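Local coordinates for protein restriction endonuclease EcoP15I, restriction subunit (Escherichia coli, PDB 4ZCF) that recognises paired, inversely oriented CAGCAG sites together with its Mod partner and, as an ATP-driven motor with an endonuclease domain, cleaves the DNA downstream of one site, at residues 110-115 with 181-186. Numbering follows the deposited sequence.
Sequences FIIIVP and IHVLVI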
ATOM      1  N   PHE C 110      -4.625 -12.198  20.194  1.00 43.42           N
ATOM      2  CA  PHE C 110      -5.406 -11.430  21.165  1.00 43.01           C
ATOM      3  C   PHE C 110      -6.009 -10.182  20.519  1.00 46.31           C
ATOM      4  O   PHE C 110      -5.366  -9.544  19.686  1.00 46.19           O
ATOM      5  CB  PHE C 110      -4.501 -10.991  22.348  1.00 44.45           C
ATOM      6  CG  PHE C 110      -3.677 -12.075  23.009  1.00 46.03           C
ATOM      7  CD1 PHE C 110      -2.444 -12.454  22.485  1.00 50.67           C
ATOM      8  CD2 PHE C 110      -4.099 -12.671  24.186  1.00 48.13           C
ATOM      9  CE1 PHE C 110      -1.691 -13.475  23.085  1.00 51.74           C
ATOM     10  CE2 PHE C 110      -3.337 -13.677  24.798  1.00 51.36           C
ATOM     11  CZ  PHE C 110      -2.138 -14.070  24.245  1.00 50.02           C
ATOM     12  N   ILE C 111      -7.228  -9.818  20.939  1.00 41.09           N
ATOM     13  CA  ILE C 111      -7.906  -8.601  20.492  1.00 39.58           C
ATOM     14  C   ILE C 111      -7.943  -7.619  21.692  1.00 45.06           C
ATOM     15  O   ILE C 111      -8.479  -7.978  22.749  1.00 45.37           O
ATOM     16  CB  ILE C 111      -9.313  -8.841  19.838  1.00 40.56           C
ATOM     17  CG1 ILE C 111      -9.240  -9.919  18.723  1.00 39.91           C
ATOM     18  CG2 ILE C 111      -9.876  -7.517  19.286  1.00 39.67           C
ATOM     19  CD1 ILE C 111     -10.632 -10.372  18.056  1.00 38.81           C
ATOM     20  N   ILE C 112      -7.321  -6.423  21.544  1.00 39.94           N
ATOM     21  CA  ILE C 112      -7.335  -5.370  22.564  1.00 39.78           C
ATOM     22  C   ILE C 112      -8.451  -4.425  22.153  1.00 45.55           C
ATOM     23  O   ILE C 112      -8.309  -3.724  21.136  1.00 46.98           O
ATOM     24  CB  ILE C 112      -5.996  -4.577  22.721  1.00 42.07           C
ATOM     25  CG1 ILE C 112      -4.846  -5.471  23.191  1.00 41.22           C
ATOM     26  CG2 ILE C 112      -6.176  -3.373  23.674  1.00 42.27           C
ATOM     27  CD1 ILE C 112      -3.477  -4.818  23.019  1.00 40.29           C
ATOM     28  N   ILE C 113      -9.554  -4.401  22.930  1.00 39.81           N
ATOM     29  CA  ILE C 113     -10.669  -3.523  22.620  1.00 38.99           C
ATOM     30  C   ILE C 113     -10.623  -2.232  23.464  1.00 45.92           C
ATOM     31  O   ILE C 113     -10.569  -2.280  24.698  1.00 45.39           O
ATOM     32  CB  ILE C 113     -12.028  -4.255  22.520  1.00 41.36           C
ATOM     33  CG1 ILE C 113     -11.877  -5.504  21.614  1.00 41.23           C
ATOM     34  CG2 ILE C 113     -13.129  -3.299  21.985  1.00 43.04           C
ATOM     35  CD1 ILE C 113     -13.079  -6.390  21.394  1.00 45.45           C
ATOM     36  N   VAL C 114     -10.534  -1.083  22.765  1.00 43.60           N
ATOM     37  CA  VAL C 114     -10.399   0.237  23.383  1.00 43.48           C
ATOM     38  C   VAL C 114     -11.634   1.098  23.082  1.00 49.27           C
ATOM     39  O   VAL C 114     -12.300   0.829  22.091  1.00 50.20           O
ATOM     40  CB  VAL C 114      -9.022   0.941  23.098  1.00 46.04           C
ATOM     41  CG1 VAL C 114      -7.852   0.136  23.671  1.00 44.48           C
ATOM     42  CG2 VAL C 114      -8.817   1.242  21.613  1.00 45.40           C
ATOM     43  N   PRO C 115     -12.054   2.046  23.941  1.00 46.13           N
ATOM     44  CA  PRO C 115     -13.305   2.763  23.648  1.00 46.52           C
ATOM     45  C   PRO C 115     -13.166   4.094  22.899  1.00 52.48           C
ATOM     46  O   PRO C 115     -14.183   4.662  22.461  1.00 52.03           O
ATOM     47  CB  PRO C 115     -13.862   3.020  25.048  1.00 47.87           C
ATOM     48  CG  PRO C 115     -12.627   3.178  25.919  1.00 51.46           C
ATOM     49  CD  PRO C 115     -11.482   2.472  25.242  1.00 47.22           C
ATOM     50  N   ILE C 181       3.776 -13.043  18.978  1.00 50.16           N
ATOM     51  CA  ILE C 181       2.448 -12.891  19.559  1.00 49.57           C
ATOM     52  C   ILE C 181       1.782 -11.856  18.628  1.00 51.69           C
ATOM     53  O   ILE C 181       2.411 -10.848  18.286  1.00 50.41           O
ATOM     54  CB  ILE C 181       2.510 -12.414  21.039  1.00 52.71           C
ATOM     55  CG1 ILE C 181       3.033 -13.533  21.950  1.00 53.19           C
ATOM     56  CG2 ILE C 181       1.145 -11.938  21.526  1.00 53.50           C
ATOM     57  CD1 ILE C 181       3.787 -13.047  23.134  1.00 61.08           C
ATOM     58  N   HIS C 182       0.544 -12.131  18.179  1.00 46.57           N
ATOM     59  CA  HIS C 182      -0.196 -11.263  17.261  1.00 44.91           C
ATOM     60  C   HIS C 182      -1.311 -10.516  17.998  1.00 47.94           C
ATOM     61  O   HIS C 182      -2.163 -11.145  18.623  1.00 48.37           O
ATOM     62  CB  HIS C 182      -0.736 -12.071  16.060  1.00 44.92           C
ATOM     63  CG  HIS C 182       0.319 -12.869  15.347  1.00 48.00           C
ATOM     64  ND1 HIS C 182       1.216 -12.270  14.479  1.00 49.35           N
ATOM     65  CD2 HIS C 182       0.590 -14.196  15.406  1.00 49.65           C
ATOM     66  CE1 HIS C 182       2.009 -13.241  14.053  1.00 48.68           C
ATOM     67  NE2 HIS C 182       1.664 -14.421  14.574  1.00 49.17           N
ATOM     68  N   VAL C 183      -1.307  -9.182  17.933  1.00 43.56           N
ATOM     69  CA  VAL C 183      -2.317  -8.395  18.642  1.00 43.70           C
ATOM     70  C   VAL C 183      -3.123  -7.359  17.813  1.00 45.70           C
ATOM     71  O   VAL C 183      -2.549  -6.477  17.173  1.00 46.26           O
ATOM     72  CB  VAL C 183      -1.805  -7.875  20.022  1.00 48.24           C
ATOM     73  CG1 VAL C 183      -0.690  -6.852  19.875  1.00 48.24           C
ATOM     74  CG2 VAL C 183      -2.942  -7.322  20.857  1.00 47.95           C
ATOM     75  N   LEU C 184      -4.453  -7.492  17.841  1.00 40.33           N
ATOM     76  CA  LEU C 184      -5.386  -6.596  17.170  1.00 39.18           C
ATOM     77  C   LEU C 184      -5.883  -5.485  18.088  1.00 42.19           C
ATOM     78  O   LEU C 184      -6.645  -5.744  19.018  1.00 42.88           O
ATOM     79  CB  LEU C 184      -6.573  -7.354  16.558  1.00 38.62           C
ATOM     80  CG  LEU C 184      -7.437  -6.533  15.591  1.00 43.99           C
ATOM     81  CD1 LEU C 184      -6.786  -6.414  14.233  1.00 44.71           C
ATOM     82  CD2 LEU C 184      -8.807  -7.141  15.432  1.00 47.39           C
ATOM     83  N   VAL C 185      -5.474  -4.252  17.813  1.00 37.34           N
ATOM     84  CA  VAL C 185      -5.947  -3.087  18.561  1.00 37.17           C
ATOM     85  C   VAL C 185      -7.101  -2.448  17.740  1.00 44.23           C
ATOM     86  O   VAL C 185      -6.917  -2.111  16.566  1.00 43.40           O
ATOM     87  CB  VAL C 185      -4.818  -2.083  18.901  1.00 39.12           C
ATOM     88  CG1 VAL C 185      -5.292  -1.044  19.915  1.00 37.84           C
ATOM     89  CG2 VAL C 185      -3.574  -2.811  19.410  1.00 38.74           C
ATOM     90  N   ILE C 186      -8.296  -2.348  18.357  1.00 43.22           N
ATOM     91  CA  ILE C 186      -9.546  -1.829  17.762  1.00 42.88           C
ATOM     92  C   ILE C 186     -10.333  -0.977  18.779  1.00 47.13           C
ATOM     93  O   ILE C 186     -10.395  -1.324  19.960  1.00 46.52           O
ATOM     94  CB  ILE C 186     -10.412  -3.009  17.187  1.00 44.96           C
ATOM     95  CG1 ILE C 186     -11.602  -2.498  16.345  1.00 44.48           C
ATOM     96  CG2 ILE C 186     -10.864  -3.987  18.300  1.00 44.64           C
ATOM     97  CD1 ILE C 186     -12.211  -3.522  15.383  1.00 49.70           C
TER
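Ile181 sets its CG2 methyl obliquely against the Phe110 ring, 3.6 Å from CE1, and both residues pack on helix 90-105. His182 joins through its backbone alone: its carbonyl O takes the N-H of Phe110 at 3.1 Å, while its imidazole turns away to hydrogen-bond Tyr147 OH and Ser174 O. On the face shared with Phe110 and Ile112, Val183 holds CG2 anti to its backbone N and meets Ile112 CD1 at 3.4 Å, the two side chains crossing obliquely. Leu184 is gripped at both ends, its N donating to Phe110 O (2.9 Å) and its O accepting from Ile112 N (2.7 Å). Bonding to the residues flanking its partner Ile111 is the parallel pattern, here between neighbours in the seven-stranded, 3-4-2-5-6-1-7 sheet of the N-terminal RecA-like helicase domain; Ile111 and Ile113 turn their backbone bonds the other way, to strand 222-226, whose last residue, Asp226, binds AMP. The Leu184 side chain shares the opposite face with Ile111, CD2 against CG2 of that isoleucine. Val185 CG2 runs alongside Ile112 CD1, and both side chains also touch Leu127 of helix 117-128. Ile186 places CG2 in the crowded position between N and C, where it meets Ile111 CG2 and Ile113 CG1, each at 3.8 Å. Its N donates to Ile112 O, and its O receives a nearly straight bond (172°) from Val114 N; the Val114 side chain reaches Asp226 and comes within about 6 Å of AMP, nearest atoms.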